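Local atomic coordinates of aldehyde Dehydrogenase (Burkholderia cenocepacia, PDB entry 4O6R), a protein that probably oxidises aldehydes to carboxylic acids with NAD(P)+ as cofactor, as other members of the aldehyde dehydrogenase family do. Residues A280-Q285 / P394-L399; G286-A291 / C446-N451; A439-I444 / S454-V459. All coordinates share one frame; numbering follows the deposited sequence.

How the contacts relate
All three contacts are largely buried in the aldehyde dehydrogenase fold, but their chemistry changes with their place. Contact 1 is mainly apolar, setting the end of helix 270-282 against strand 395-401. Contact 2 joins two loops and carries the charged groups, a lysine and an arginine each holding a nitrate. Contact 3 folds the loop 454-459 back on strand 441-444, a strand of the same sheet as 395-401, and relies on methionine, phenylalanine and glycine. Contact 2 touches both others: K448 NZ probably bonds to H283 ND1 of contact 1, and R449 O to W443 NE1 of contact 3. All three reach the second subunit, contact 1 through F282 and contact 3 most extensively, its strand continuing the sheet there.

Contact 1. Residues A280-Q285 / P394-L399; sequences AIFHNQ and PFVTVL
In the alpha/beta catalytic domain of the aldehyde dehydrogenase fold, the last turn of helix 270-282 lies on the start of strand 395-401, a member of the mixed seven-stranded sheet. I281 and P394 carry most of the contact. From the CB of I281 the two branches part: CG1 stands anti to the backbone N (chi1 -170°), while CG2 takes the crowded position between N and the carbonyl carbon. The two straddle V396 CB, I281 CG1 at 3.8 Å and CG2 at 4.0 Å. CG1 also lies 3.6 Å from F395 O, which CD1 at the tip reaches at 3.5 Å. CG2 sits over the centre of the F282 ring, 3.5 Å above its plane, so that one beta-branched residue serves two surfaces. F282 in turn presents its edge to the strand, with CE1 3.5 Å from P394 O and near the ring plane. The ring also touches A313 of helix 302-315 and F494 of the second subunit. A proline suits the junction through its compact apolar ring, whose CB packs on F282 CD1. It has no N-H, so Q285 O makes no hydrogen bond with its nitrogen and lies 3.1 Å from P394 CD.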
# COMPACT_ATOMS: atom_id res chain seq x y z
N ALA A 280 12.79 -12.69 28.99
CA ALA A 280 12.44 -11.31 28.78
C ALA A 280 13.30 -10.35 29.58
O ALA A 280 13.54 -9.22 29.11
CB ALA A 280 10.97 -11.08 29.11
N ILE A 281 13.75 -10.76 30.77
CA ILE A 281 14.55 -9.86 31.60
C ILE A 281 16.01 -10.27 31.71
O ILE A 281 16.86 -9.39 31.83
CB ILE A 281 13.94 -9.65 32.99
CG1 ILE A 281 14.65 -8.53 33.79
CG2 ILE A 281 13.97 -10.94 33.80
CD1 ILE A 281 14.68 -7.17 33.10
N PHE A 282 16.34 -11.56 31.64
CA PHE A 282 17.73 -11.97 31.86
C PHE A 282 18.57 -12.07 30.60
O PHE A 282 19.80 -11.93 30.69
CB PHE A 282 17.81 -13.23 32.74
CG PHE A 282 17.14 -13.04 34.07
CD1 PHE A 282 17.41 -11.91 34.85
CD2 PHE A 282 16.21 -13.93 34.54
CE1 PHE A 282 16.77 -11.69 36.05
CE2 PHE A 282 15.58 -13.72 35.75
CZ PHE A 282 15.85 -12.60 36.50
N HIS A 283 17.94 -12.26 29.44
CA HIS A 283 18.71 -12.23 28.21
C HIS A 283 19.36 -10.87 28.09
O HIS A 283 18.76 -9.85 28.42
CB HIS A 283 17.88 -12.51 26.97
CG HIS A 283 18.58 -12.18 25.69
ND1 HIS A 283 18.25 -11.10 24.92
CD2 HIS A 283 19.66 -12.75 25.08
CE1 HIS A 283 19.04 -11.03 23.86
NE2 HIS A 283 19.92 -12.01 23.95
N ASN A 284 20.61 -10.88 27.63
CA ASN A 284 21.42 -9.68 27.43
C ASN A 284 21.68 -8.96 28.74
O ASN A 284 21.93 -7.74 28.78
CB ASN A 284 20.83 -8.71 26.39
CG ASN A 284 21.91 -8.11 25.51
OD1 ASN A 284 22.72 -8.85 24.95
ND2 ASN A 284 21.96 -6.77 25.40
N GLN A 285 21.61 -9.72 29.83
CA GLN A 285 21.83 -9.17 31.15
C GLN A 285 20.81 -8.06 31.48
O GLN A 285 21.09 -7.12 32.22
CB GLN A 285 23.26 -8.66 31.25
CG GLN A 285 24.37 -9.71 31.12
CD GLN A 285 24.46 -10.42 29.78
OE1 GLN A 285 24.23 -11.63 29.69
NE2 GLN A 285 24.78 -9.67 28.71
N PRO A 394 19.88 -7.02 34.96
CA PRO A 394 19.16 -8.29 35.05
C PRO A 394 18.32 -8.25 36.31
O PRO A 394 18.62 -8.93 37.29
CB PRO A 394 20.28 -9.32 35.15
CG PRO A 394 21.39 -8.59 35.85
CD PRO A 394 21.29 -7.16 35.34
N PHE A 395 17.30 -7.40 36.28
CA PHE A 395 16.64 -6.93 37.49
C PHE A 395 15.16 -6.81 37.17
O PHE A 395 14.79 -6.01 36.36
CB PHE A 395 17.23 -5.56 37.86
CG PHE A 395 16.71 -4.96 39.13
CD1 PHE A 395 15.38 -4.57 39.25
CD2 PHE A 395 17.57 -4.70 40.19
CE1 PHE A 395 14.91 -4.00 40.42
CE2 PHE A 395 17.11 -4.09 41.35
CZ PHE A 395 15.78 -3.75 41.48
N VAL A 396 14.33 -7.62 37.81
CA VAL A 396 12.88 -7.56 37.54
C VAL A 396 12.10 -7.21 38.80
O VAL A 396 12.41 -7.67 39.89
CB VAL A 396 12.38 -8.88 36.87
CG1 VAL A 396 12.67 -10.09 37.74
CG2 VAL A 396 10.90 -8.77 36.48
N THR A 397 11.12 -6.33 38.63
CA THR A 397 10.25 -5.90 39.69
C THR A 397 8.87 -6.55 39.55
O THR A 397 8.25 -6.49 38.49
CB THR A 397 10.11 -4.38 39.70
OG1 THR A 397 11.42 -3.80 39.83
CG2 THR A 397 9.21 -3.94 40.88
N VAL A 398 8.43 -7.19 40.64
CA VAL A 398 7.20 -7.95 40.64
C VAL A 398 6.11 -7.17 41.32
O VAL A 398 6.30 -6.63 42.43
CB VAL A 398 7.35 -9.28 41.37
CG1 VAL A 398 6.10 -10.15 41.17
CG2 VAL A 398 8.58 -10.02 40.89
N LEU A 399 4.95 -7.18 40.66
CA LEU A 399 3.73 -6.57 41.15
C LEU A 399 2.59 -7.58 40.95
O LEU A 399 2.67 -8.43 40.05
CB LEU A 399 3.43 -5.30 40.33
CG LEU A 399 4.46 -4.17 40.40
CD1 LEU A 399 4.31 -3.20 39.25
CD2 LEU A 399 4.35 -3.46 41.73

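Contact 2. Residues G286-A291 / C446-N451; sequences GQACIA and CYKRVN. With NO3 (nitrate ion), chain N; NO3 (nitrate ion), chain F.
A lysine ammonium buried between two loops, gripping a nitrate ion that probably came from the crystallisation liquor, is the striking feature here. K448 NZ bonds to O3 of this nitrate (chain F) at 2.8 Å and more weakly to its O2; its other partners are H283 ND1, which would probably remain unprotonated beside such a charge, and the ring of W279 in a cation-pi contact. The side chain bends at chi3 (-57°), which turns its end toward the ion. A288, with only a methyl group, lets the anion come close: A288 CB lies 3.4 Å from the same O3. I290 supplies the apolar support. Its CG1 takes the crowded position between backbone N and carbonyl carbon (chi1 51°), and the extended CD1 crosses the lysine obliquely, 3.9 Å from K448 CB, with V450 CG1 beyond. A long aliphatic stem ending in a charge therefore suits K448: the methylenes pack on isoleucine while NZ meets H283 ND1 and the W279 ring.

Y447 brings its ring edge to the backbone, CE2 lying 3.4 Å from I290 O. One water also joins them, donating to I290 O at 2.7 Å and to Y447 OH at 2.9 Å, while the hydroxyl bonds onward to A261 O. R449 turns away from the other loop: NE and NH2 converge on O1 of the second nitrate (chain N), of the same probable origin, NH2 to O1 being 3.0 Å, and NH2 also forms a salt bridge with D135 of the second subunit.

The type I beta turn A288-A291, closed by A291 N to A288 O, carries C289 at its second position. That cysteine fits the active-site signature of the aldehyde dehydrogenase family, so K448 packs on I290, the neighbour of C289 in what is probably the nucleophile loop.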
# COMPACT_ATOMS: atom_id res chain seq x y z
N GLY A 286 19.62 -8.16 30.91
CA GLY A 286 18.63 -7.10 31.07
C GLY A 286 18.91 -5.78 30.39
O GLY A 286 18.15 -4.80 30.58
N GLN A 287 19.93 -5.74 29.54
CA GLN A 287 20.36 -4.51 28.90
C GLN A 287 19.66 -4.42 27.54
O GLN A 287 20.25 -4.62 26.47
CB GLN A 287 21.88 -4.49 28.75
CG GLN A 287 22.62 -4.59 30.08
CD GLN A 287 24.11 -4.92 29.92
OE1 GLN A 287 24.97 -4.27 30.51
NE2 GLN A 287 24.40 -5.90 29.10
N ALA A 288 18.35 -4.18 27.63
CA ALA A 288 17.48 -4.17 26.49
C ALA A 288 16.37 -3.19 26.81
O ALA A 288 15.73 -3.30 27.84
CB ALA A 288 16.90 -5.56 26.21
N CYS A 289 16.14 -2.23 25.94
CA CYS A 289 15.13 -1.24 26.23
C CYS A 289 13.73 -1.87 26.23
O CYS A 289 12.81 -1.30 26.80
CB CYS A 289 15.23 -0.06 25.27
SG CYS A 289 16.86 0.76 25.26
N ILE A 290 13.57 -3.05 25.62
CA ILE A 290 12.30 -3.80 25.69
C ILE A 290 12.25 -4.92 26.72
O ILE A 290 11.34 -5.77 26.67
CB ILE A 290 11.93 -4.42 24.32
CG1 ILE A 290 13.10 -5.22 23.73
CG2 ILE A 290 11.47 -3.30 23.41
CD1 ILE A 290 12.71 -6.11 22.54
N ALA A 291 13.21 -4.92 27.64
CA ALA A 291 13.24 -5.96 28.67
C ALA A 291 11.93 -6.00 29.42
O ALA A 291 11.35 -4.96 29.69
CB ALA A 291 14.35 -5.68 29.65
N CYS A 446 4.52 -14.68 24.34
CA CYS A 446 5.90 -14.61 23.87
C CYS A 446 6.41 -13.27 24.38
O CYS A 446 5.67 -12.52 25.01
CB CYS A 446 5.99 -14.72 22.34
SG CYS A 446 5.09 -13.45 21.39
N TYR A 447 7.68 -12.99 24.17
CA TYR A 447 8.24 -11.69 24.53
C TYR A 447 9.47 -11.40 23.70
O TYR A 447 10.21 -12.30 23.33
CB TYR A 447 8.56 -11.60 26.03
CG TYR A 447 8.24 -10.25 26.64
CD1 TYR A 447 6.97 -9.97 27.14
CD2 TYR A 447 9.21 -9.26 26.75
CE1 TYR A 447 6.67 -8.74 27.72
CE2 TYR A 447 8.93 -8.03 27.34
CZ TYR A 447 7.66 -7.76 27.81
OH TYR A 447 7.42 -6.55 28.40
N LYS A 448 9.70 -10.12 23.44
CA LYS A 448 10.84 -9.66 22.66
C LYS A 448 10.96 -10.33 21.29
O LYS A 448 12.06 -10.69 20.87
CB LYS A 448 12.16 -9.82 23.43
CG LYS A 448 12.18 -9.23 24.81
CD LYS A 448 13.57 -8.80 25.29
CE LYS A 448 14.59 -9.93 25.28
NZ LYS A 448 15.95 -9.30 25.39
N ARG A 449 9.84 -10.57 20.61
CA ARG A 449 9.94 -11.01 19.25
C ARG A 449 10.21 -9.78 18.38
O ARG A 449 9.45 -8.82 18.41
CB ARG A 449 8.68 -11.73 18.76
CG ARG A 449 8.21 -12.87 19.66
CD ARG A 449 9.28 -13.94 19.80
NE ARG A 449 9.63 -14.53 18.53
CZ ARG A 449 10.39 -15.62 18.39
NH1 ARG A 449 10.89 -16.24 19.46
NH2 ARG A 449 10.64 -16.11 17.18
N VAL A 450 11.31 -9.87 17.64
CA VAL A 450 11.71 -8.81 16.70
C VAL A 450 11.96 -9.43 15.33
O VAL A 450 12.52 -10.54 15.19
CB VAL A 450 12.92 -8.00 17.22
CG1 VAL A 450 12.57 -7.26 18.50
CG2 VAL A 450 14.13 -8.88 17.47
N ASN A 451 11.50 -8.73 14.29
CA ASN A 451 11.63 -9.17 12.92
C ASN A 451 11.90 -7.92 12.10
O ASN A 451 11.32 -6.85 12.38
CB ASN A 451 10.35 -9.90 12.46
CG ASN A 451 10.35 -10.24 11.00
OD1 ASN A 451 10.11 -9.39 10.16
ND2 ASN A 451 10.56 -11.50 10.69
N NO3 N . 9.54 -13.70 15.04
O1 NO3 N . 8.71 -14.39 15.61
O2 NO3 N . 9.51 -13.61 13.65
O3 NO3 N . 10.48 -13.03 15.82
N NO3 F . 16.22 -7.90 22.23
O1 NO3 F . 16.15 -7.31 21.16
O2 NO3 F . 16.54 -9.25 22.30
O3 NO3 F . 16.01 -7.24 23.44
O HOH W 1 8.90 -4.60 26.77

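Contact 3. Residues A439-I444 / S454-V459; sequences AGMCWI and SPFGGV
Strand 441-444 ends the seven-stranded sheet of the aldehyde dehydrogenase catalytic domain within this chain, and the loop 454-459 folds back over its start to make a Met-aromatic contact. M441 directs CG anti to its carbonyl carbon, keeps chi2 extended, then bends at chi3 (-77°), so that the thioether wraps onto the F456 ring. CE lies over the ring centre, 3.8 Å from the centroid and 11° off the normal, a CH-pi contact; SD approaches obliquely, 3.3 Å from F456 CD2. F456 meets it because its own CG is anti to the backbone N, and its ring also stacks edge-to-face with W165. A flexible, polarisable methionine suits such a flat partner. V459 places CG2 in the crowded position between N and carbonyl carbon, 4.0 Å from A439 N. Across the interface the strand pairs in parallel with one from the second subunit, extending the sheet. Where the segments come closest, G440, lacking a side chain, lets the G457 carbonyl come right up to its CA. That oxygen is buried and has no hydrogen-bond partner; instead G440 CA approaches G457 O at 3.3 Å, the C-H pointing almost straight at it (159°).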
# COMPACT_ATOMS: atom_id res chain seq x y z
N ALA A 439 1.89 1.16 24.39
CA ALA A 439 3.16 0.66 23.94
C ALA A 439 3.13 0.58 22.43
O ALA A 439 2.05 0.45 21.82
CB ALA A 439 3.42 -0.73 24.53
N GLY A 440 4.31 0.63 21.83
CA GLY A 440 4.43 0.44 20.38
C GLY A 440 4.34 -1.02 19.96
O GLY A 440 4.10 -1.31 18.79
N MET A 441 4.56 -1.92 20.91
CA MET A 441 4.64 -3.35 20.66
C MET A 441 4.04 -4.12 21.84
O MET A 441 4.28 -3.77 22.99
CB MET A 441 6.10 -3.75 20.48
CG MET A 441 6.79 -3.00 19.35
SD MET A 441 8.57 -3.21 19.40
CE MET A 441 8.99 -2.09 20.72
N CYS A 442 3.27 -5.16 21.52
CA CYS A 442 2.67 -6.01 22.54
C CYS A 442 2.81 -7.47 22.12
O CYS A 442 2.35 -7.86 21.06
CB CYS A 442 1.19 -5.67 22.76
SG CYS A 442 0.48 -6.61 24.12
N TRP A 443 3.45 -8.27 22.97
CA TRP A 443 3.71 -9.67 22.70
C TRP A 443 2.78 -10.51 23.54
O TRP A 443 2.75 -10.37 24.78
CB TRP A 443 5.19 -10.02 23.05
CG TRP A 443 6.19 -9.31 22.19
CD1 TRP A 443 6.43 -9.54 20.87
CD2 TRP A 443 7.05 -8.21 22.56
NE1 TRP A 443 7.39 -8.67 20.40
CE2 TRP A 443 7.78 -7.85 21.41
CE3 TRP A 443 7.29 -7.52 23.75
CZ2 TRP A 443 8.73 -6.82 21.41
CZ3 TRP A 443 8.22 -6.50 23.75
CH2 TRP A 443 8.93 -6.16 22.58
N ILE A 444 2.03 -11.40 22.88
CA ILE A 444 1.08 -12.27 23.56
C ILE A 444 1.60 -13.70 23.53
O ILE A 444 1.82 -14.26 22.44
CB ILE A 444 -0.32 -12.22 22.94
CG1 ILE A 444 -0.82 -10.79 22.96
CG2 ILE A 444 -1.25 -13.13 23.73
CD1 ILE A 444 -1.96 -10.52 22.00
N SER A 454 8.88 -5.97 11.04
CA SER A 454 7.88 -5.65 12.03
C SER A 454 8.23 -4.36 12.77
O SER A 454 9.23 -4.32 13.47
CB SER A 454 7.71 -6.80 13.01
OG SER A 454 6.70 -6.50 13.94
N PRO A 455 7.42 -3.30 12.61
CA PRO A 455 7.87 -1.97 13.12
C PRO A 455 8.10 -1.99 14.63
O PRO A 455 7.28 -2.51 15.40
CB PRO A 455 6.69 -1.03 12.78
CG PRO A 455 5.52 -1.97 12.61
CD PRO A 455 6.08 -3.21 11.98
N PHE A 456 9.18 -1.34 15.01
CA PHE A 456 9.68 -1.34 16.36
C PHE A 456 9.89 0.11 16.83
O PHE A 456 10.64 0.87 16.23
CB PHE A 456 11.03 -2.08 16.32
CG PHE A 456 11.68 -2.25 17.66
CD1 PHE A 456 12.38 -1.23 18.23
CD2 PHE A 456 11.64 -3.48 18.29
CE1 PHE A 456 13.00 -1.39 19.47
CE2 PHE A 456 12.26 -3.67 19.52
CZ PHE A 456 12.95 -2.63 20.11
N GLY A 457 9.24 0.47 17.92
CA GLY A 457 9.41 1.82 18.48
C GLY A 457 8.38 2.09 19.53
O GLY A 457 7.57 1.23 19.86
N GLY A 458 8.40 3.31 20.06
CA GLY A 458 7.63 3.63 21.24
C GLY A 458 6.57 4.68 20.96
O GLY A 458 6.41 5.17 19.83
N VAL A 459 5.81 4.96 22.01
CA VAL A 459 4.88 6.07 22.05
C VAL A 459 5.23 6.96 23.24
O VAL A 459 6.03 6.58 24.08
CB VAL A 459 3.44 5.57 22.15
CG1 VAL A 459 3.13 4.67 20.97
CG2 VAL A 459 3.23 4.80 23.46
O HOH W 2 5.33 -0.56 16.37